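Local structure of manganese lipoxygenase (Gaeumannomyces graminis, 5FX8) at residues A[108-113]-A[142-147]; A[481-486]-A[539-544]. The protein catalyses the manganese-dependent dioxygenation of linoleic and alpha-linolenic acids to 11S- and 13R-hydroperoxy fatty acids. All coordinates share one frame; numbering follows the deposited sequence.

Contact 1: residues A[108-113]-A[142-147]; sequences TATAYR and WKESVP. With NAG (2-acetamido-2-deoxy-beta-D-glucopyranose), chain N; NAG (2-acetamido-2-deoxy-beta-D-glucopyranose), chain K.
Thr110 and Ala111, on one turn of helix 86-124, pack against Glu144 and Ser145 of the loop that returns to it, mainly by van der Waals contact. The methyl CG2 of Thr110 lies anti to its backbone N and reaches Glu144 CB at 3.6 Å; their side chains cross at about a right angle. Its hydroxyl, beside the backbone N (chi1 -58°), instead bonds back along the helix to Asn106 O. Ser145 OG comes over the helix backbone, 3.3 Å from Ala111 CA. The OG-to-Ala111 N pair is badly angled, and OG bonds instead to a residue flanking the segments. Trp142 adds CZ3, 3.7 Å from Ala111 O, while its NE1 bonds to Leu137 O.

Charge contributes a long salt bridge, Arg113 NH1 to Glu144 OE1 at 3.8 Å. The guanidinium and carboxylate planes are 61° apart, which rules out a flat pair. Thr110 CA lies over the centre of one guanidinium face, and O6 of the chain N sugar above the opposite face near its rim. NH1 is 3.4 Å from C5 of that sugar, and Glu144 OE2 is 3.3 Å from its C3.

Glu114, the residue after Arg113, receives the backbone N-H groups of Glu144 and Ser145 on its two carboxylate oxygens. On the helix side turned away from the loop, Tyr112 takes C6 of the chain K sugar over one ring face and packs on Tyr112 of the second subunit. The arrangement joins helix 86-124 of the mostly helical lipoxygenase fold to its returning loop, close to glycans and the second subunit.

Contact 2: residues A[481-486]-A[539-544]; sequences MNQGSP and FNRAQV. With MN (manganese (II) ion), chain I; NAG (2-acetamido-2-deoxy-beta-D-glucopyranose), chain F.
Asn482 and Phe539 meet beside the catalytic manganese, where a type II' beta turn, Asn482 to Ser485, follows helix 460-481 in the lipoxygenase metal site. Asn482 OD1 binds the metal at 2.4 Å, with His290, His294, His478, Val618 and a water as the other ligands. CG stands anti to the backbone N (chi1 -165°), and from it OD1 meets the metal; the other arm, ND2, approaches Phe539 CD2 to 3.7 Å. The amide and ring planes stand 56° apart, an oblique contact.

Gln483 takes the second position with a positive phi (54°). Its carbonyl O lies 3.4 Å from Phe539 CB, and its CA makes a CA-H...O contact with Phe539 O. The side chain bends at chi2; NE2 packs on Arg541 CB at 3.8 Å and has a hydrogen-bond partner outside the segments, while OE1 bonds to Ser617 OG, next to the metal-binding Val618.

Gly484 comes nearest to the other backbone, its CA 4.4 Å from that of Asn540, whose OD1 stands 3.3 Å from Gly484 CA and whose ND2 is held by Ser145 O. Ser485 N closes the turn on Asn482 O. Within 539-544, Arg541 NH1 bonds to Arg538 O and, at 2.9 Å, to Asn540 O, above its carbonyl plane.

Following the chain from its N terminus, contact 1 closes first: helix 86-124 runs on beyond 108-113, and the loop behind it brings 142-147 back onto the same helix. Contact 2 opens and closes much later, bringing 539-544, at the end of helix 526-539, onto the turn after helix 460-481. The two loops are in series, neither nested nor crossed, yet their centres lie only 12 Å apart. They meet directly where Asn540 ND2 probably donates to Ser145 O (3.1 Å), while Ala542 CB packs on Glu144 O and Pro147 CD. Gln107, one residue before 108-113, bonds to both Ser145 O and Ala542 N, joining helix 86-124, the loop 142-147 and the segment 539-544.

Contact 1: residues A[108-113]-A[142-147]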
ATOM      1  N   THR A 108     -10.624  -3.417  -3.289  1.00 12.30           N
ATOM      2  CA  THR A 108     -10.682  -4.590  -4.156  1.00 12.48           C
ATOM      3  C   THR A 108     -11.849  -4.505  -5.126  1.00 14.17           C
ATOM      4  O   THR A 108     -11.683  -4.701  -6.340  1.00 14.22           O
ATOM      5  CB  THR A 108     -10.801  -5.856  -3.331  1.00 11.53           C
ATOM      6  OG1 THR A 108      -9.801  -5.867  -2.328  1.00 17.07           O
ATOM      7  CG2 THR A 108     -10.577  -7.032  -4.203  1.00 13.38           C
ATOM      8  N   ALA A 109     -13.046  -4.234  -4.598  1.00 13.92           N
ATOM      9  CA  ALA A 109     -14.212  -4.103  -5.456  1.00 13.09           C
ATOM     10  C   ALA A 109     -13.985  -3.037  -6.506  1.00 15.20           C
ATOM     11  O   ALA A 109     -14.275  -3.240  -7.687  1.00 17.78           O
ATOM     12  CB  ALA A 109     -15.447  -3.785  -4.629  1.00 11.62           C
ATOM     13  N   THR A 110     -13.417  -1.908  -6.097  1.00 15.79           N
ATOM     14  CA  THR A 110     -13.217  -0.808  -7.026  1.00 16.23           C
ATOM     15  C   THR A 110     -12.277  -1.206  -8.138  1.00 15.41           C
ATOM     16  O   THR A 110     -12.544  -0.942  -9.310  1.00 16.29           O
ATOM     17  CB  THR A 110     -12.682   0.402  -6.279  1.00 15.57           C
ATOM     18  OG1 THR A 110     -13.607   0.752  -5.262  1.00 13.69           O
ATOM     19  CG2 THR A 110     -12.478   1.557  -7.225  1.00 16.24           C
ATOM     20  N   ALA A 111     -11.182  -1.865  -7.778  1.00 14.84           N
ATOM     21  CA  ALA A 111     -10.186  -2.257  -8.762  1.00 13.70           C
ATOM     22  C   ALA A 111     -10.761  -3.236  -9.780  1.00 16.86           C
ATOM     23  O   ALA A 111     -10.481  -3.131 -10.975  1.00 18.25           O
ATOM     24  CB  ALA A 111      -8.980  -2.854  -8.054  1.00 12.61           C
ATOM     25  N   TYR A 112     -11.572  -4.192  -9.327  1.00 16.79           N
ATOM     26  CA  TYR A 112     -12.196  -5.110 -10.270  1.00 14.39           C
ATOM     27  C   TYR A 112     -13.151  -4.376 -11.202  1.00 17.10           C
ATOM     28  O   TYR A 112     -13.144  -4.604 -12.418  1.00 16.34           O
ATOM     29  CB  TYR A 112     -12.908  -6.203  -9.499  1.00 13.23           C
ATOM     30  CG  TYR A 112     -11.976  -7.273  -9.047  1.00 13.92           C
ATOM     31  CD1 TYR A 112     -10.965  -7.702  -9.870  1.00 12.49           C
ATOM     32  CD2 TYR A 112     -12.108  -7.862  -7.802  1.00 13.07           C
ATOM     33  CE1 TYR A 112     -10.108  -8.677  -9.473  1.00 12.78           C
ATOM     34  CE2 TYR A 112     -11.255  -8.839  -7.397  1.00 11.82           C
ATOM     35  CZ  TYR A 112     -10.244  -9.243  -8.241  1.00 12.54           C
ATOM     36  OH  TYR A 112      -9.361 -10.243  -7.891  1.00 15.62           O
ATOM     37  N   ARG A 113     -13.970  -3.482 -10.654  1.00 17.99           N
ATOM     38  CA  ARG A 113     -14.862  -2.694 -11.495  1.00 18.47           C
ATOM     39  C   ARG A 113     -14.084  -1.881 -12.547  1.00 21.52           C
ATOM     40  O   ARG A 113     -14.383  -1.945 -13.746  1.00 20.74           O
ATOM     41  CB  ARG A 113     -15.716  -1.815 -10.595  1.00 19.69           C
ATOM     42  CG  ARG A 113     -16.728  -0.987 -11.280  1.00 24.38           C
ATOM     43  CD  ARG A 113     -17.140   0.119 -10.354  1.00 30.92           C
ATOM     44  NE  ARG A 113     -17.304  -0.399  -9.006  1.00 30.35           N
ATOM     45  CZ  ARG A 113     -17.228   0.350  -7.913  1.00 39.30           C
ATOM     46  NH1 ARG A 113     -16.993   1.650  -8.036  1.00 39.17           N
ATOM     47  NH2 ARG A 113     -17.388  -0.198  -6.704  1.00 31.92           N
ATOM     48  N   TRP A 142      -8.830   3.867 -13.964  1.00 20.04           N
ATOM     49  CA  TRP A 142      -8.299   3.686 -12.625  1.00 19.65           C
ATOM     50  C   TRP A 142      -8.379   4.962 -11.805  1.00 19.31           C
ATOM     51  O   TRP A 142      -7.571   5.177 -10.910  1.00 19.92           O
ATOM     52  CB  TRP A 142      -6.864   3.187 -12.669  1.00 20.03           C
ATOM     53  CG  TRP A 142      -6.638   2.116 -13.643  1.00 17.08           C
ATOM     54  CD1 TRP A 142      -6.076   2.234 -14.866  1.00 18.63           C
ATOM     55  CD2 TRP A 142      -6.935   0.737 -13.467  1.00 16.56           C
ATOM     56  NE1 TRP A 142      -6.009   1.008 -15.483  1.00 17.57           N
ATOM     57  CE2 TRP A 142      -6.532   0.070 -14.639  1.00 16.45           C
ATOM     58  CE3 TRP A 142      -7.510  -0.003 -12.436  1.00 15.70           C
ATOM     59  CZ2 TRP A 142      -6.694  -1.288 -14.809  1.00 16.43           C
ATOM     60  CZ3 TRP A 142      -7.664  -1.351 -12.607  1.00 16.57           C
ATOM     61  CH2 TRP A 142      -7.257  -1.982 -13.783  1.00 16.90           C
ATOM     62  N   LYS A 143      -9.362   5.806 -12.106  1.00 20.72           N
ATOM     63  CA  LYS A 143      -9.522   7.071 -11.407  1.00 19.44           C
ATOM     64  C   LYS A 143      -9.869   6.894  -9.939  1.00 22.81           C
ATOM     65  O   LYS A 143      -9.570   7.781  -9.138  1.00 31.92           O
ATOM     66  CB  LYS A 143     -10.599   7.901 -12.070  1.00 22.93           C
ATOM     67  CG  LYS A 143     -10.138   8.574 -13.313  1.00 35.03           C
ATOM     68  CD  LYS A 143     -11.337   9.049 -14.112  1.00 39.63           C
ATOM     69  CE  LYS A 143     -11.015  10.263 -14.971  1.00 41.60           C
ATOM     70  NZ  LYS A 143     -12.231  10.657 -15.742  1.00 37.09           N
ATOM     71  N   GLU A 144     -10.540   5.807  -9.567  1.00 20.22           N
ATOM     72  CA  GLU A 144     -10.857   5.613  -8.159  1.00 21.46           C
ATOM     73  C   GLU A 144      -9.835   4.728  -7.451  1.00 18.12           C
ATOM     74  O   GLU A 144      -9.513   4.970  -6.286  1.00 19.83           O
ATOM     75  CB  GLU A 144     -12.262   5.033  -8.011  1.00 26.01           C
ATOM     76  CG  GLU A 144     -13.408   5.957  -8.431  1.00 30.68           C
ATOM     77  CD  GLU A 144     -14.734   5.205  -8.637  1.00 48.86           C
ATOM     78  OE1 GLU A 144     -14.856   4.414  -9.602  1.00 44.72           O
ATOM     79  OE2 GLU A 144     -15.664   5.400  -7.834  1.00 49.94           O
ATOM     80  N   SER A 145      -9.309   3.724  -8.142  1.00 17.90           N
ATOM     81  CA  SER A 145      -8.296   2.838  -7.588  1.00 15.24           C
ATOM     82  C   SER A 145      -6.978   3.549  -7.398  1.00 17.68           C
ATOM     83  O   SER A 145      -6.264   3.296  -6.426  1.00 17.66           O
ATOM     84  CB  SER A 145      -8.084   1.655  -8.521  1.00 13.89           C
ATOM     85  OG  SER A 145      -9.270   0.916  -8.628  1.00 21.08           O
ATOM     86  N   VAL A 146      -6.617   4.392  -8.349  1.00 17.45           N
ATOM     87  CA  VAL A 146      -5.361   5.114  -8.327  1.00 16.66           C
ATOM     88  C   VAL A 146      -5.655   6.587  -8.572  1.00 19.32           C
ATOM     89  O   VAL A 146      -5.359   7.109  -9.651  1.00 19.24           O
ATOM     90  CB  VAL A 146      -4.401   4.538  -9.367  1.00 16.26           C
ATOM     91  CG1 VAL A 146      -3.049   5.125  -9.192  1.00 17.90           C
ATOM     92  CG2 VAL A 146      -4.363   3.034  -9.225  1.00 16.55           C
ATOM     93  N   PRO A 147      -6.197   7.305  -7.592  1.00 19.06           N
ATOM     94  CA  PRO A 147      -6.660   8.671  -7.869  1.00 18.55           C
ATOM     95  C   PRO A 147      -5.578   9.597  -8.368  1.00 18.30           C
ATOM     96  O   PRO A 147      -5.854  10.428  -9.232  1.00 19.35           O
ATOM     97  CB  PRO A 147      -7.207   9.125  -6.518  1.00 18.43           C
ATOM     98  CG  PRO A 147      -7.438   7.903  -5.774  1.00 20.04           C
ATOM     99  CD  PRO A 147      -6.382   6.956  -6.184  1.00 17.89           C
TER
HETATM  100  C1  NAG N1006     -19.858   3.520 -10.173  1.00 56.79           C
HETATM  101  C2  NAG N1006     -19.477   5.015 -10.124  1.00 61.84           C
HETATM  102  C3  NAG N1006     -18.776   5.357  -8.807  1.00 59.10           C
HETATM  103  C4  NAG N1006     -19.608   4.890  -7.621  1.00 59.33           C
HETATM  104  C5  NAG N1006     -19.850   3.393  -7.755  1.00 62.12           C
HETATM  105  C6  NAG N1006     -20.724   2.808  -6.673  1.00 55.92           C
HETATM  106  C7  NAG N1006     -19.066   6.120 -12.300  1.00 63.30           C
HETATM  107  C8  NAG N1006     -18.048   6.404 -13.364  1.00 73.98           C
HETATM  108  N2  NAG N1006     -18.641   5.389 -11.259  1.00 66.03           N
HETATM  109  O3  NAG N1006     -18.601   6.766  -8.747  1.00 65.48           O
HETATM  110  O4  NAG N1006     -18.958   5.189  -6.390  1.00 55.76           O
HETATM  111  O5  NAG N1006     -20.547   3.152  -8.980  1.00 53.21           O
HETATM  112  O6  NAG N1006     -21.404   1.668  -7.186  1.00 47.95           O
HETATM  113  O7  NAG N1006     -20.217   6.529 -12.386  1.00 57.78           O
HETATM  114  C1  NAG K1009     -13.899  -8.232 -13.730  1.00 17.55           C
HETATM  115  C2  NAG K1009     -12.488  -8.714 -13.939  1.00 16.54           C
HETATM  116  C3  NAG K1009     -12.364 -10.167 -13.514  1.00 17.55           C
HETATM  117  C4  NAG K1009     -12.825 -10.317 -12.078  1.00 16.74           C
HETATM  118  C5  NAG K1009     -14.238  -9.793 -11.970  1.00 14.37           C
HETATM  119  C6  NAG K1009     -14.766  -9.806 -10.568  1.00 14.71           C
HETATM  120  C7  NAG K1009     -10.936  -8.094 -15.732  1.00 21.99           C
HETATM  121  C8  NAG K1009     -10.756  -7.958 -17.205  1.00 20.23           C
HETATM  122  N2  NAG K1009     -12.121  -8.547 -15.330  1.00 20.38           N
HETATM  123  O3  NAG K1009     -11.009 -10.573 -13.577  1.00 19.45           O
HETATM  124  O4  NAG K1009     -12.764 -11.679 -11.682  1.00 18.29           O
HETATM  125  O5  NAG K1009     -14.272  -8.429 -12.398  1.00 16.54           O
HETATM  126  O6  NAG K1009     -16.054  -9.212 -10.562  1.00 17.46           O
HETATM  127  O7  NAG K1009     -10.049  -7.828 -14.948  1.00 24.79           O

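Contact 2: residues A[481-486]-A[539-544]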
ATOM      1  N   MET A 481       8.783   0.242  -2.315  1.00  8.93           N
ATOM      2  CA  MET A 481       8.880  -1.050  -2.977  1.00  8.89           C
ATOM      3  C   MET A 481       7.519  -1.618  -3.353  1.00  9.13           C
ATOM      4  O   MET A 481       7.381  -2.227  -4.406  1.00 16.94           O
ATOM      5  CB  MET A 481       9.612  -2.048  -2.079  1.00  9.43           C
ATOM      6  CG  MET A 481      11.035  -1.703  -1.757  1.00  9.86           C
ATOM      7  SD  MET A 481      12.103  -1.873  -3.177  1.00 35.44           S
ATOM      8  CE  MET A 481      13.133  -3.226  -2.627  1.00 10.69           C
ATOM      9  N   ASN A 482       6.518  -1.418  -2.513  1.00  9.31           N
ATOM     10  CA  ASN A 482       5.223  -2.060  -2.581  1.00  8.09           C
ATOM     11  C   ASN A 482       4.196  -0.952  -2.531  1.00  8.52           C
ATOM     12  O   ASN A 482       4.451   0.126  -3.064  1.00 12.15           O
ATOM     13  CB  ASN A 482       5.056  -3.029  -1.421  1.00  8.66           C
ATOM     14  CG  ASN A 482       3.916  -3.969  -1.613  1.00 11.54           C
ATOM     15  OD1 ASN A 482       3.152  -4.231  -0.685  1.00 40.46           O
ATOM     16  ND2 ASN A 482       3.775  -4.482  -2.823  1.00 10.02           N
ATOM     17  N   GLN A 483       3.062  -1.187  -1.882  1.00  8.08           N
ATOM     18  CA  GLN A 483       1.984  -0.203  -1.747  1.00  9.09           C
ATOM     19  C   GLN A 483       1.608   0.285  -3.148  1.00 10.42           C
ATOM     20  O   GLN A 483       1.350  -0.553  -4.022  1.00 15.56           O
ATOM     21  CB  GLN A 483       2.419   0.876  -0.742  1.00  8.88           C
ATOM     22  CG  GLN A 483       1.277   1.674  -0.104  1.00  9.11           C
ATOM     23  CD  GLN A 483       0.294   0.868   0.763  1.00  7.79           C
ATOM     24  OE1 GLN A 483       0.673   0.130   1.664  1.00  7.30           O
ATOM     25  NE2 GLN A 483      -0.971   1.059   0.512  1.00  8.65           N
ATOM     26  N   GLY A 484       1.554   1.590  -3.410  1.00 10.16           N
ATOM     27  CA  GLY A 484       1.155   2.077  -4.714  1.00  9.74           C
ATOM     28  C   GLY A 484       2.261   2.188  -5.712  1.00 10.13           C
ATOM     29  O   GLY A 484       2.041   2.575  -6.860  1.00 10.49           O
ATOM     30  N   SER A 485       3.455   1.823  -5.325  1.00 15.36           N
ATOM     31  CA  SER A 485       4.592   2.000  -6.220  1.00 10.82           C
ATOM     32  C   SER A 485       4.593   1.069  -7.430  1.00 10.86           C
ATOM     33  O   SER A 485       4.899   1.523  -8.520  1.00 10.98           O
ATOM     34  CB  SER A 485       5.884   1.851  -5.443  1.00  9.02           C
ATOM     35  OG  SER A 485       6.116   3.060  -4.788  1.00 10.29           O
ATOM     36  N   PRO A 486       4.304  -0.221  -7.302  1.00 10.00           N
ATOM     37  CA  PRO A 486       4.196  -1.032  -8.523  1.00 11.29           C
ATOM     38  C   PRO A 486       3.166  -0.503  -9.531  1.00 11.69           C
ATOM     39  O   PRO A 486       3.479  -0.414 -10.718  1.00 14.93           O
ATOM     40  CB  PRO A 486       3.841  -2.417  -7.967  1.00 10.39           C
ATOM     41  CG  PRO A 486       4.472  -2.400  -6.589  1.00  8.43           C
ATOM     42  CD  PRO A 486       4.289  -1.046  -6.084  1.00  8.53           C
ATOM     43  N   PHE A 539      -2.770  -3.493  -4.746  1.00 11.30           N
ATOM     44  CA  PHE A 539      -1.798  -3.190  -3.688  1.00  9.57           C
ATOM     45  C   PHE A 539      -1.905  -1.755  -3.169  1.00 10.79           C
ATOM     46  O   PHE A 539      -1.333  -1.438  -2.125  1.00 19.99           O
ATOM     47  CB  PHE A 539      -0.379  -3.437  -4.172  1.00  9.51           C
ATOM     48  CG  PHE A 539      -0.061  -4.874  -4.474  1.00 11.20           C
ATOM     49  CD1 PHE A 539      -0.872  -5.891  -4.045  1.00 12.05           C
ATOM     50  CD2 PHE A 539       1.078  -5.201  -5.189  1.00 13.87           C
ATOM     51  CE1 PHE A 539      -0.555  -7.185  -4.325  1.00 13.17           C
ATOM     52  CE2 PHE A 539       1.395  -6.498  -5.456  1.00 13.22           C
ATOM     53  CZ  PHE A 539       0.576  -7.485  -5.019  1.00 14.26           C
ATOM     54  N   ASN A 540      -2.614  -0.885  -3.865  1.00 10.67           N
ATOM     55  CA  ASN A 540      -2.779   0.509  -3.490  1.00  9.40           C
ATOM     56  C   ASN A 540      -3.997   0.655  -2.579  1.00 15.23           C
ATOM     57  O   ASN A 540      -4.845  -0.234  -2.493  1.00 10.33           O
ATOM     58  CB  ASN A 540      -2.923   1.372  -4.740  1.00  8.69           C
ATOM     59  CG  ASN A 540      -2.703   2.840  -4.476  1.00  9.85           C
ATOM     60  OD1 ASN A 540      -1.799   3.224  -3.754  1.00 11.44           O
ATOM     61  ND2 ASN A 540      -3.545   3.666  -5.049  1.00 10.41           N
ATOM     62  N   ARG A 541      -4.050   1.777  -1.864  1.00  9.33           N
ATOM     63  CA  ARG A 541      -5.118   2.051  -0.908  1.00 11.00           C
ATOM     64  C   ARG A 541      -5.525   3.510  -1.069  1.00 12.57           C
ATOM     65  O   ARG A 541      -4.991   4.388  -0.399  1.00 12.94           O
ATOM     66  CB  ARG A 541      -4.694   1.764   0.528  1.00  9.63           C
ATOM     67  CG  ARG A 541      -4.745   0.311   0.954  1.00  8.77           C
ATOM     68  CD  ARG A 541      -6.167  -0.228   1.030  1.00  9.22           C
ATOM     69  NE  ARG A 541      -6.205  -1.641   1.387  1.00  8.56           N
ATOM     70  CZ  ARG A 541      -5.892  -2.620   0.548  1.00  8.27           C
ATOM     71  NH1 ARG A 541      -5.516  -2.335  -0.675  1.00  8.59           N
ATOM     72  NH2 ARG A 541      -5.925  -3.874   0.931  1.00  7.62           N
ATOM     73  N   ALA A 542      -6.506   3.750  -1.915  1.00 13.41           N
ATOM     74  CA  ALA A 542      -7.000   5.078  -2.216  1.00 12.78           C
ATOM     75  C   ALA A 542      -7.733   5.745  -1.057  1.00 15.35           C
ATOM     76  O   ALA A 542      -7.948   6.953  -1.109  1.00 17.10           O
ATOM     77  CB  ALA A 542      -7.914   4.990  -3.440  1.00 12.90           C
ATOM     78  N   GLN A 543      -8.124   5.023  -0.019  1.00 17.03           N
ATOM     79  CA  GLN A 543      -8.954   5.582   1.040  1.00 15.31           C
ATOM     80  C   GLN A 543      -8.158   6.058   2.250  1.00 15.89           C
ATOM     81  O   GLN A 543      -8.763   6.545   3.205  1.00 15.17           O
ATOM     82  CB  GLN A 543      -9.998   4.565   1.525  1.00 16.66           C
ATOM     83  CG  GLN A 543     -10.590   3.610   0.506  1.00 16.95           C
ATOM     84  CD  GLN A 543      -9.583   2.620   0.018  1.00 15.01           C
ATOM     85  OE1 GLN A 543      -8.636   2.294   0.720  1.00 16.46           O
ATOM     86  NE2 GLN A 543      -9.731   2.205  -1.205  1.00 12.47           N
ATOM     87  N   VAL A 544      -6.827   5.908   2.223  1.00 13.03           N
ATOM     88  CA  VAL A 544      -5.964   6.228   3.354  1.00 12.19           C
ATOM     89  C   VAL A 544      -6.234   7.640   3.858  1.00 14.88           C
ATOM     90  O   VAL A 544      -6.364   7.871   5.064  1.00 13.44           O
ATOM     91  CB  VAL A 544      -4.494   6.036   2.942  1.00 11.42           C
ATOM     92  CG1 VAL A 544      -3.595   6.560   3.950  1.00 12.49           C
ATOM     93  CG2 VAL A 544      -4.205   4.635   2.883  1.00 13.46           C
TER
HETATM   94 MN    MN I1000       3.908  -5.032   1.466  1.00  8.02          MN
HETATM   95  C1  NAG F   1     -14.503   3.752  -0.808  1.00 28.40           C
HETATM   96  C2  NAG F   1     -15.676   4.366  -0.062  1.00 29.40           C
HETATM   97  C3  NAG F   1     -15.974   5.754  -0.598  1.00 31.98           C
HETATM   98  C4  NAG F   1     -14.718   6.611  -0.538  1.00 31.41           C
HETATM   99  C5  NAG F   1     -13.572   5.919  -1.266  1.00 28.58           C
HETATM  100  C6  NAG F   1     -12.262   6.652  -1.118  1.00 27.33           C
HETATM  101  C7  NAG F   1     -17.358   2.854   0.869  1.00 35.44           C
HETATM  102  C8  NAG F   1     -18.550   1.996   0.575  1.00 42.61           C
HETATM  103  N2  NAG F   1     -16.846   3.516  -0.169  1.00 32.54           N
HETATM  104  O3  NAG F   1     -17.016   6.321   0.189  1.00 33.67           O
HETATM  105  O4  NAG F   1     -14.945   7.884  -1.127  1.00 35.88           O
HETATM  106  O5  NAG F   1     -13.366   4.611  -0.714  1.00 24.59           O
HETATM  107  O6  NAG F   1     -11.942   6.847   0.254  1.00 26.32           O
HETATM  108  O7  NAG F   1     -16.885   2.945   1.993  1.00 34.87           O
HETATM  109  O   HOH W   1       3.116  -7.121   0.510  1.00 33.97           O